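Cortical-lytic enzyme (Clostridium perfringens, PDB 5JIP) probably acts as a muramidase of glycoside hydrolase family 25, hydrolysing spore-cortex peptidoglycan during germination. Local coordinates at residues A[70-75]-A[98-103]; A[145-150]-A[199-204]; A[245-250]-A[296-301]; A[262-267]-A[279-284]. One frame throughout, in Å; residues are numbered along the deposited sequence.

Interaction 1. Residues A[70-75]-A[98-103]; sequences CGAYHF and QGFGDG
The sulfur-aromatic contact comes first: Cys70 SG lies 4.9 Å from the centroid of the Phe100 ring and 87° off the ring normal, so the sulfur meets the ring's edge in plane and not its face. Its nearest ring atom is Phe100 CE1, 3.7 Å from Cys70 SG, and Phe100 CZ follows at 3.8 Å from the same sulfur. With SG opposite the backbone N and beside the carbonyl carbon (chi1 -175°), the sulfur lies alongside the CE1-CZ edge. These residues belong to a beta-alpha-beta unit of the family 25 barrel: strand 70-75 leads into helix 83-100, whose last turn carries Phe100, and the chain then returns to the sheet as strand 111-113. The apolar part of the contact uses the other end of the same ring edge. Ala72 CB sits 4.1 Å from Phe100 CE2, again near the ring plane, while Gly71 CA approaches Phe100 CZ at 4.2 Å from an oblique direction. Residues 70 to 72 thus receive the ring end-on, its far carbons directed at the strand. Helix 56-66 adds to the packing, with Cys63 against Cys70, Phe56 against Ala72 and Ala60 against Phe100.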
# COMPACT_ATOMS: atom_id res chain seq x y z
N CYS A 70 0.83 -2.71 -23.40
CA CYS A 70 0.94 -1.57 -24.29
C CYS A 70 0.59 -0.28 -23.57
O CYS A 70 -0.41 -0.21 -22.85
CB CYS A 70 0.03 -1.79 -25.51
SG CYS A 70 0.19 -0.51 -26.77
N GLY A 71 1.41 0.75 -23.75
CA GLY A 71 1.11 2.06 -23.21
C GLY A 71 1.44 3.12 -24.24
O GLY A 71 2.01 2.81 -25.29
N ALA A 72 1.10 4.37 -23.92
CA ALA A 72 1.37 5.42 -24.90
C ALA A 72 1.75 6.73 -24.24
O ALA A 72 1.40 7.00 -23.08
CB ALA A 72 0.16 5.62 -25.81
N TYR A 73 2.40 7.58 -25.03
CA TYR A 73 2.88 8.86 -24.54
C TYR A 73 2.37 10.00 -25.40
O TYR A 73 1.97 9.83 -26.56
CB TYR A 73 4.41 8.90 -24.46
CG TYR A 73 5.17 8.78 -25.75
CD1 TYR A 73 5.37 9.89 -26.57
CD2 TYR A 73 5.74 7.58 -26.12
CE1 TYR A 73 6.08 9.77 -27.74
CE2 TYR A 73 6.46 7.46 -27.30
CZ TYR A 73 6.62 8.55 -28.10
OH TYR A 73 7.33 8.41 -29.26
N HIS A 74 2.36 11.17 -24.77
CA HIS A 74 2.10 12.46 -25.40
C HIS A 74 3.37 13.31 -25.40
O HIS A 74 3.97 13.53 -24.34
CB HIS A 74 0.98 13.22 -24.67
CG HIS A 74 0.80 14.62 -25.16
ND1 HIS A 74 0.22 14.91 -26.37
CD2 HIS A 74 1.13 15.81 -24.60
CE1 HIS A 74 0.18 16.23 -26.53
NE2 HIS A 74 0.74 16.79 -25.47
N PHE A 75 3.74 13.85 -26.57
CA PHE A 75 4.88 14.75 -26.64
C PHE A 75 4.41 16.15 -26.25
O PHE A 75 3.61 16.77 -26.96
CB PHE A 75 5.53 14.76 -28.02
CG PHE A 75 6.75 15.61 -28.08
CD1 PHE A 75 6.66 16.96 -28.34
CD2 PHE A 75 7.99 15.06 -27.86
CE1 PHE A 75 7.79 17.76 -28.38
CE2 PHE A 75 9.13 15.84 -27.88
CZ PHE A 75 9.03 17.18 -28.16
N GLN A 98 -9.31 6.67 -28.03
CA GLN A 98 -9.45 6.26 -29.42
C GLN A 98 -8.61 5.02 -29.70
O GLN A 98 -9.02 4.14 -30.47
CB GLN A 98 -9.03 7.40 -30.36
CG GLN A 98 -9.87 8.64 -30.25
CD GLN A 98 -9.47 9.69 -31.28
OE1 GLN A 98 -9.16 9.36 -32.42
NE2 GLN A 98 -9.49 10.95 -30.88
N GLY A 99 -7.44 4.93 -29.09
CA GLY A 99 -6.55 3.83 -29.33
C GLY A 99 -6.88 2.60 -28.52
O GLY A 99 -6.78 1.48 -29.01
N PHE A 100 -7.27 2.78 -27.26
CA PHE A 100 -7.43 1.65 -26.36
C PHE A 100 -8.87 1.33 -26.01
O PHE A 100 -9.11 0.28 -25.40
CB PHE A 100 -6.65 1.90 -25.06
CG PHE A 100 -5.16 1.94 -25.23
CD1 PHE A 100 -4.46 0.80 -25.62
CD2 PHE A 100 -4.45 3.11 -24.97
CE1 PHE A 100 -3.07 0.82 -25.77
CE2 PHE A 100 -3.06 3.14 -25.11
CZ PHE A 100 -2.35 1.97 -25.52
N GLY A 101 -9.83 2.20 -26.34
CA GLY A 101 -11.22 1.96 -26.00
C GLY A 101 -11.78 3.01 -25.07
O GLY A 101 -11.04 3.67 -24.34
N ASP A 102 -13.10 3.17 -25.09
CA ASP A 102 -13.73 4.15 -24.21
C ASP A 102 -13.36 3.83 -22.77
O ASP A 102 -13.39 2.67 -22.36
CB ASP A 102 -15.25 4.14 -24.40
CG ASP A 102 -15.68 4.77 -25.72
OD1 ASP A 102 -14.90 5.54 -26.32
OD2 ASP A 102 -16.82 4.50 -26.15
N GLY A 103 -12.98 4.86 -22.03
CA GLY A 103 -12.64 4.67 -20.64
C GLY A 103 -11.40 3.83 -20.39
O GLY A 103 -11.19 3.38 -19.26

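Interaction 2. Residues A[145-150]-A[199-204]; sequences RLMLYT and WTMWQF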
# COMPACT_ATOMS: atom_id res chain seq x y z
N ARG A 145 -2.53 6.90 -12.79
CA ARG A 145 -1.23 7.53 -12.62
C ARG A 145 -0.55 7.86 -13.95
O ARG A 145 -0.54 7.06 -14.89
CB ARG A 145 -0.30 6.63 -11.84
CG ARG A 145 -0.70 6.28 -10.43
CD ARG A 145 -0.86 7.49 -9.52
NE ARG A 145 0.18 8.50 -9.61
CZ ARG A 145 1.33 8.49 -8.94
NH1 ARG A 145 1.66 7.47 -8.17
NH2 ARG A 145 2.18 9.51 -9.06
N LEU A 146 0.05 9.04 -13.99
CA LEU A 146 0.81 9.53 -15.12
C LEU A 146 2.31 9.39 -14.86
O LEU A 146 2.81 9.88 -13.84
CB LEU A 146 0.46 11.00 -15.38
CG LEU A 146 1.15 11.68 -16.56
CD1 LEU A 146 0.67 11.07 -17.87
CD2 LEU A 146 0.90 13.17 -16.53
N MET A 147 3.02 8.73 -15.77
CA MET A 147 4.48 8.65 -15.71
C MET A 147 5.10 9.78 -16.52
O MET A 147 4.56 10.18 -17.55
CB MET A 147 4.98 7.28 -16.22
CG MET A 147 6.50 7.16 -16.31
SD MET A 147 7.13 5.48 -16.10
CE MET A 147 6.57 4.72 -17.60
N LEU A 148 6.21 10.33 -16.01
CA LEU A 148 6.98 11.38 -16.69
C LEU A 148 8.19 10.78 -17.39
O LEU A 148 8.97 10.04 -16.79
CB LEU A 148 7.45 12.45 -15.71
CG LEU A 148 8.27 13.59 -16.35
CD1 LEU A 148 7.38 14.39 -17.22
CD2 LEU A 148 8.93 14.44 -15.27
N TYR A 149 8.31 11.06 -18.69
CA TYR A 149 9.52 10.78 -19.44
C TYR A 149 10.30 12.07 -19.66
O TYR A 149 9.74 13.07 -20.12
CB TYR A 149 9.23 10.14 -20.79
CG TYR A 149 10.46 10.10 -21.68
CD1 TYR A 149 10.88 11.22 -22.40
CD2 TYR A 149 11.20 8.93 -21.84
CE1 TYR A 149 12.00 11.20 -23.19
CE2 TYR A 149 12.33 8.90 -22.68
CZ TYR A 149 12.72 10.05 -23.35
OH TYR A 149 13.82 10.07 -24.17
N THR A 150 11.60 12.03 -19.37
CA THR A 150 12.48 13.12 -19.70
C THR A 150 13.90 12.59 -19.67
O THR A 150 14.15 11.50 -19.17
CB THR A 150 12.27 14.31 -18.74
OG1 THR A 150 12.94 15.47 -19.26
CG2 THR A 150 12.81 14.02 -17.40
N TRP A 199 14.20 5.33 -10.49
CA TRP A 199 13.58 5.31 -11.81
C TRP A 199 12.70 4.09 -11.96
O TRP A 199 12.97 3.01 -11.42
CB TRP A 199 14.61 5.36 -12.95
CG TRP A 199 15.72 4.35 -13.01
CD1 TRP A 199 17.02 4.54 -12.64
CD2 TRP A 199 15.67 3.05 -13.61
NE1 TRP A 199 17.76 3.41 -12.90
CE2 TRP A 199 16.96 2.48 -13.50
CE3 TRP A 199 14.65 2.28 -14.16
CZ2 TRP A 199 17.24 1.22 -13.96
CZ3 TRP A 199 14.94 1.01 -14.61
CH2 TRP A 199 16.22 0.49 -14.49
N THR A 200 11.59 4.29 -12.65
CA THR A 200 10.71 3.20 -13.01
C THR A 200 11.13 2.56 -14.33
O THR A 200 11.09 1.33 -14.46
CB THR A 200 9.28 3.75 -13.09
OG1 THR A 200 8.90 4.20 -11.78
CG2 THR A 200 8.31 2.73 -13.60
N MET A 201 11.52 3.37 -15.32
CA MET A 201 12.11 2.88 -16.56
C MET A 201 13.31 3.73 -16.92
O MET A 201 13.41 4.89 -16.52
CB MET A 201 11.10 2.89 -17.71
CG MET A 201 9.97 1.91 -17.53
SD MET A 201 8.80 1.86 -18.94
CE MET A 201 9.77 2.34 -20.33
N TRP A 202 14.22 3.13 -17.66
CA TRP A 202 15.45 3.77 -18.11
C TRP A 202 15.60 3.51 -19.61
O TRP A 202 15.74 2.36 -20.03
CB TRP A 202 16.65 3.22 -17.34
CG TRP A 202 18.01 3.57 -17.88
CD1 TRP A 202 18.35 4.62 -18.67
CD2 TRP A 202 19.22 2.83 -17.66
NE1 TRP A 202 19.72 4.60 -18.94
CE2 TRP A 202 20.26 3.49 -18.34
CE3 TRP A 202 19.52 1.67 -16.94
CZ2 TRP A 202 21.57 3.03 -18.32
CZ3 TRP A 202 20.82 1.21 -16.93
CH2 TRP A 202 21.83 1.88 -17.60
N GLN A 203 15.50 4.58 -20.40
CA GLN A 203 15.76 4.52 -21.84
C GLN A 203 17.27 4.66 -22.01
O GLN A 203 17.83 5.73 -21.76
CB GLN A 203 15.04 5.64 -22.57
CG GLN A 203 15.02 5.46 -24.08
CD GLN A 203 14.35 6.63 -24.73
OE1 GLN A 203 14.89 7.73 -24.75
NE2 GLN A 203 13.15 6.40 -25.26
N PHE A 204 17.93 3.55 -22.35
CA PHE A 204 19.39 3.53 -22.39
C PHE A 204 19.96 3.70 -23.79
O PHE A 204 21.17 3.91 -23.93
CB PHE A 204 19.93 2.24 -21.74
CG PHE A 204 19.53 0.98 -22.46
CD1 PHE A 204 18.34 0.32 -22.13
CD2 PHE A 204 20.32 0.45 -23.47
CE1 PHE A 204 17.95 -0.82 -22.78
CE2 PHE A 204 19.93 -0.70 -24.14
CZ PHE A 204 18.74 -1.33 -23.80
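Inside the barrel of the glycoside hydrolase domain, Met147 and Tyr149 of strand 147-151 meet Thr200, Met201 and Gln203 of the segment 199-204, which runs on into strand 201-208. Met147 supplies the apolar part. Its SD is 3.9 Å from Thr200 CG2, and a bend at chi3 (70°) turns the terminal methyl aside, placing Met147 CE 3.9 Å from Met201 SD; the two methionine chains cross at about a right angle. Strand 175-178 is the sheet neighbour of both strands and lies between them, so the contact spans one intervening strand: Trp176 touches both methionines, and Ala178 touches Tyr149 and Gln203. Farther along, the chemistry turns polar. Tyr149 OH donates to Gln203 OE1 at 2.6 Å, but the hydroxyl is too close to another atom of the model, so the placing of Tyr149 OH, and with it this bond, is less certain. The amide oxygen comes in at the edge of the phenol ring, in its plane, with the amide itself tilted 61° from that plane. Gln203 OE1 is also hydrogen-bonded to Tyr180 OH. Gln203 NE2 bonds to Asp18 OD1 and to a bound MES molecule, probably from the crystallisation liquor.

Interaction 3. Residues A[245-250]-A[296-301]; sequences NKIFVN and IKISIE
Ile298 meets Ile247 and Val249 by forking at CB into two branches, one for each partner. With CG1 beside the backbone N and opposite the carbonyl carbon (chi1 -55°), the longer branch turns at CG1 (chi2 -64°) to put CD1, the tip, against Ile247. Ile298 CD1 lies 3.9 Å from Ile247 CG2 and 4.2 Å from Ile247 CD1, and these two isoleucines approach tip to tip. The short branch, Ile298 CG2, serves Val249: it is 3.8 Å from Val249 CG1 and 4.0 Å from Val249 CG2, so both valine methyls rest against one isoleucine methyl while the side chains slide past each other in opposite directions. A looser touch, Ile247 CD1 to Ile296 CG2 at 4.4 Å, extends the line. The strands lie in different sheets, 246-250 in the three-stranded one and 296-304 in the four-stranded one. The axes of segments 246-250 and 296-301 pass 9.4 Å apart at 35°, the aligned packing of a beta sandwich whose strand order is consistent with a fibronectin type III fold. Leu318 of strand 314-318 also touches all three isoleucines. Every touching atom across the two segments is an aliphatic carbon, which implies that the sheets are held here by dispersion and burial rather than by directional bonds.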
# COMPACT_ATOMS: atom_id res chain seq x y z
N ASN A 245 -26.25 -9.87 11.59
CA ASN A 245 -26.29 -8.51 11.06
C ASN A 245 -25.05 -8.17 10.26
O ASN A 245 -24.71 -7.00 10.11
CB ASN A 245 -26.49 -7.50 12.19
CG ASN A 245 -27.25 -6.27 11.73
OD1 ASN A 245 -28.24 -6.38 11.01
ND2 ASN A 245 -26.76 -5.09 12.11
N LYS A 246 -24.38 -9.19 9.71
CA LYS A 246 -23.07 -9.00 9.09
C LYS A 246 -23.07 -9.54 7.66
O LYS A 246 -23.79 -10.50 7.35
CB LYS A 246 -22.00 -9.67 9.93
CG LYS A 246 -21.84 -9.01 11.33
CD LYS A 246 -21.12 -9.93 12.33
CE LYS A 246 -20.79 -9.22 13.68
NZ LYS A 246 -21.58 -8.00 13.90
N ILE A 247 -22.28 -8.90 6.80
CA ILE A 247 -21.97 -9.42 5.48
C ILE A 247 -20.56 -9.98 5.51
O ILE A 247 -19.61 -9.28 5.86
CB ILE A 247 -22.10 -8.34 4.40
CG1 ILE A 247 -23.48 -7.67 4.49
CG2 ILE A 247 -21.95 -8.97 3.02
CD1 ILE A 247 -23.63 -6.44 3.64
N PHE A 248 -20.43 -11.26 5.17
CA PHE A 248 -19.15 -11.95 5.15
C PHE A 248 -18.69 -12.03 3.70
O PHE A 248 -19.34 -12.69 2.88
CB PHE A 248 -19.27 -13.34 5.78
CG PHE A 248 -19.57 -13.31 7.25
CD1 PHE A 248 -20.86 -13.07 7.70
CD2 PHE A 248 -18.56 -13.50 8.17
CE1 PHE A 248 -21.14 -13.03 9.06
CE2 PHE A 248 -18.82 -13.45 9.53
CZ PHE A 248 -20.11 -13.22 9.98
N VAL A 249 -17.60 -11.35 3.37
CA VAL A 249 -17.11 -11.25 2.00
C VAL A 249 -15.75 -11.91 1.90
O VAL A 249 -14.90 -11.75 2.78
CB VAL A 249 -17.04 -9.78 1.53
CG1 VAL A 249 -16.68 -9.71 0.04
CG2 VAL A 249 -18.36 -9.05 1.81
N ASN A 250 -15.53 -12.66 0.82
CA ASN A 250 -14.21 -13.26 0.63
C ASN A 250 -13.89 -13.29 -0.86
O ASN A 250 -14.78 -13.12 -1.71
CB ASN A 250 -14.12 -14.67 1.25
CG ASN A 250 -14.87 -15.71 0.46
OD1 ASN A 250 -16.11 -15.76 0.48
ND2 ASN A 250 -14.14 -16.56 -0.21
N ILE A 296 -28.39 -6.47 -2.59
CA ILE A 296 -27.23 -5.76 -2.06
C ILE A 296 -26.06 -6.03 -2.99
O ILE A 296 -25.73 -7.19 -3.25
CB ILE A 296 -26.90 -6.19 -0.63
CG1 ILE A 296 -28.08 -5.87 0.31
CG2 ILE A 296 -25.62 -5.50 -0.13
CD1 ILE A 296 -27.98 -6.54 1.69
N LYS A 297 -25.43 -4.97 -3.47
CA LYS A 297 -24.28 -5.10 -4.35
C LYS A 297 -22.99 -5.00 -3.54
O LYS A 297 -22.71 -3.96 -2.92
CB LYS A 297 -24.26 -4.06 -5.47
CG LYS A 297 -23.10 -4.31 -6.44
CD LYS A 297 -23.05 -3.34 -7.62
CE LYS A 297 -22.80 -1.93 -7.16
NZ LYS A 297 -22.31 -1.09 -8.30
N ILE A 298 -22.21 -6.06 -3.58
CA ILE A 298 -20.86 -6.07 -3.03
C ILE A 298 -19.91 -5.90 -4.21
O ILE A 298 -20.03 -6.59 -5.23
CB ILE A 298 -20.58 -7.37 -2.27
CG1 ILE A 298 -21.63 -7.61 -1.16
CG2 ILE A 298 -19.17 -7.34 -1.69
CD1 ILE A 298 -21.66 -6.57 -0.03
N SER A 299 -18.96 -4.97 -4.10
CA SER A 299 -17.98 -4.80 -5.16
C SER A 299 -16.60 -4.56 -4.55
O SER A 299 -16.46 -4.14 -3.40
CB SER A 299 -18.34 -3.66 -6.10
OG SER A 299 -18.44 -2.46 -5.39
N ILE A 300 -15.58 -4.80 -5.36
CA ILE A 300 -14.22 -4.73 -4.85
C ILE A 300 -13.28 -4.30 -5.97
O ILE A 300 -13.50 -4.60 -7.15
CB ILE A 300 -13.81 -6.09 -4.26
CG1 ILE A 300 -12.50 -5.99 -3.48
CG2 ILE A 300 -13.72 -7.15 -5.37
CD1 ILE A 300 -12.13 -7.23 -2.70
N GLU A 301 -12.21 -3.59 -5.58
CA GLU A 301 -11.10 -3.26 -6.46
C GLU A 301 -9.78 -3.56 -5.75
O GLU A 301 -9.64 -3.32 -4.54
CB GLU A 301 -11.15 -1.78 -6.89
CG GLU A 301 -10.97 -0.79 -5.71
CD GLU A 301 -11.34 0.64 -6.07
OE1 GLU A 301 -11.86 0.88 -7.18
OE2 GLU A 301 -11.11 1.54 -5.20

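Interaction 4. Residues A[262-267]-A[279-284]; sequences YNVFVN and TKIVID
Two torsions extend Ile283 toward Val264 and Val266: chi1 of -60° sets CG1 beside the backbone N, and chi2 of 174° straightens the chain so that CD1 stands at the far end. The contact joins the two sheets of a sandwich whose topology is consistent with a fibronectin type III fold. Strand 280-284 is an outer strand of the three-stranded sheet, and strand 259-266 is an inner strand of the four-stranded one. The axes of the short strand segments come within 9.5 Å at an angle of 34° between their N-to-C directions, so the strands run roughly the same way, face to face with no shared backbone ladder. The register agrees, since Val264 CA lies 8.3 Å from Ile281 CA and Val266 CA lies 8.9 Å from Ile283 CA. Across this gap the valines and isoleucines direct their CB atoms at each other. Val264 divides its methyls between two partners, CG1 for Ile283, which it crosses at a slant, and CG2 for Ile281, whose own CG2 is 4.2 Å from Val264 CG2. Ala271 on strand 269-275 and Val249 on strand 246-250 also pack against Ile283, one from each sheet. Lys280, whose CB points away from this interface, forms salt bridges through NZ with Asp132 and Asp136 of the second subunit, so the strand faces the sandwich core on one side and the dimer partner on the other. Val266 meets Ile283 tip to tip, and Ile283 CD1 ends 3.8 Å from Val266 CG2 and 4.0 Å from Val264 CG1.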
# COMPACT_ATOMS: atom_id res chain seq x y z
N TYR A 262 -6.94 -3.70 -1.24
CA TYR A 262 -8.27 -3.75 -1.82
C TYR A 262 -9.16 -2.75 -1.11
O TYR A 262 -9.02 -2.52 0.10
CB TYR A 262 -8.93 -5.14 -1.68
CG TYR A 262 -8.08 -6.31 -2.07
CD1 TYR A 262 -7.18 -6.86 -1.17
CD2 TYR A 262 -8.22 -6.91 -3.32
CE1 TYR A 262 -6.40 -7.93 -1.52
CE2 TYR A 262 -7.47 -7.98 -3.67
CZ TYR A 262 -6.57 -8.52 -2.78
OH TYR A 262 -5.83 -9.60 -3.16
N ASN A 263 -10.09 -2.19 -1.86
CA ASN A 263 -11.23 -1.46 -1.33
C ASN A 263 -12.50 -2.25 -1.64
O ASN A 263 -12.70 -2.71 -2.77
CB ASN A 263 -11.35 -0.07 -1.93
CG ASN A 263 -10.22 0.85 -1.51
OD1 ASN A 263 -9.75 0.82 -0.37
ND2 ASN A 263 -9.73 1.64 -2.46
N VAL A 264 -13.38 -2.34 -0.64
CA VAL A 264 -14.66 -3.05 -0.75
C VAL A 264 -15.79 -2.06 -0.55
O VAL A 264 -15.70 -1.13 0.27
CB VAL A 264 -14.74 -4.19 0.29
CG1 VAL A 264 -16.12 -4.86 0.25
CG2 VAL A 264 -13.63 -5.21 0.01
N PHE A 265 -16.87 -2.28 -1.29
CA PHE A 265 -18.01 -1.36 -1.32
C PHE A 265 -19.32 -2.12 -1.17
O PHE A 265 -19.46 -3.23 -1.70
CB PHE A 265 -18.03 -0.58 -2.61
CG PHE A 265 -16.77 0.22 -2.86
CD1 PHE A 265 -15.67 -0.36 -3.48
CD2 PHE A 265 -16.71 1.56 -2.49
CE1 PHE A 265 -14.51 0.39 -3.71
CE2 PHE A 265 -15.55 2.32 -2.70
CZ PHE A 265 -14.46 1.74 -3.32
N VAL A 266 -20.27 -1.49 -0.48
CA VAL A 266 -21.64 -1.98 -0.35
C VAL A 266 -22.56 -0.96 -1.01
O VAL A 266 -22.62 0.20 -0.57
CB VAL A 266 -22.04 -2.21 1.12
CG1 VAL A 266 -23.53 -2.61 1.20
CG2 VAL A 266 -21.15 -3.25 1.79
N ASN A 267 -23.26 -1.39 -2.06
CA ASN A 267 -24.05 -0.47 -2.87
C ASN A 267 -23.23 0.79 -3.15
O ASN A 267 -23.74 1.91 -2.99
CB ASN A 267 -25.37 -0.13 -2.18
CG ASN A 267 -26.29 -1.33 -1.99
OD1 ASN A 267 -26.26 -2.28 -2.78
ND2 ASN A 267 -27.10 -1.29 -0.96
N THR A 279 -7.93 -11.59 2.18
CA THR A 279 -8.88 -12.30 1.32
C THR A 279 -10.30 -12.26 1.88
O THR A 279 -11.18 -12.96 1.34
CB THR A 279 -8.43 -13.76 1.09
OG1 THR A 279 -8.37 -14.47 2.33
CG2 THR A 279 -7.06 -13.81 0.43
N LYS A 280 -10.57 -11.46 2.91
CA LYS A 280 -11.91 -11.39 3.46
C LYS A 280 -12.10 -10.11 4.27
O LYS A 280 -11.14 -9.44 4.65
CB LYS A 280 -12.18 -12.62 4.34
CG LYS A 280 -11.24 -12.76 5.53
CD LYS A 280 -11.55 -14.00 6.31
CE LYS A 280 -10.44 -14.31 7.33
NZ LYS A 280 -10.84 -15.46 8.17
N ILE A 281 -13.37 -9.76 4.46
CA ILE A 281 -13.77 -8.66 5.34
C ILE A 281 -15.15 -9.01 5.88
O ILE A 281 -15.98 -9.60 5.18
CB ILE A 281 -13.78 -7.29 4.62
CG1 ILE A 281 -14.08 -6.17 5.62
CG2 ILE A 281 -14.81 -7.28 3.52
CD1 ILE A 281 -14.07 -4.72 5.05
N VAL A 282 -15.39 -8.67 7.13
CA VAL A 282 -16.70 -8.82 7.75
C VAL A 282 -17.26 -7.42 7.91
O VAL A 282 -16.61 -6.57 8.52
CB VAL A 282 -16.61 -9.54 9.10
CG1 VAL A 282 -18.02 -9.83 9.63
CG2 VAL A 282 -15.76 -10.79 8.98
N ILE A 283 -18.44 -7.19 7.36
CA ILE A 283 -19.02 -5.85 7.26
C ILE A 283 -20.26 -5.81 8.13
O ILE A 283 -21.16 -6.65 7.98
CB ILE A 283 -19.37 -5.48 5.81
CG1 ILE A 283 -18.11 -5.52 4.95
CG2 ILE A 283 -20.03 -4.11 5.76
CD1 ILE A 283 -18.42 -5.31 3.47
N ASP A 284 -20.34 -4.79 8.99
CA ASP A 284 -21.51 -4.55 9.82
C ASP A 284 -22.60 -3.89 8.99
O ASP A 284 -22.42 -2.77 8.49
CB ASP A 284 -21.09 -3.68 11.02
CG ASP A 284 -22.17 -3.58 12.07
OD1 ASP A 284 -23.36 -3.54 11.71
OD2 ASP A 284 -21.83 -3.52 13.27

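All four contacts are buried, but they belong to two bodies. Interactions 1 and 2 lie in the family 25 barrel and reach the same sheet, their centres 16 Å apart without touching; the first ties a strand to its following helix, the second joins two strands of the barrel separated by strand 175-178. Interactions 3 and 4 fill one sandwich core, centres 5 Å apart, with interaction 4 nested in the chain loop closed by interaction 3. They join the same pair of sheets through different strands, and in-sheet contacts such as Lys297 O to Asn267 N (2.8 Å) link them. Chemistry follows place: sulfur and aromatic edge in interaction 1, thioether contacts plus a phenol-amide hydrogen bond in interaction 2, purely aliphatic methyls in interactions 3 and 4.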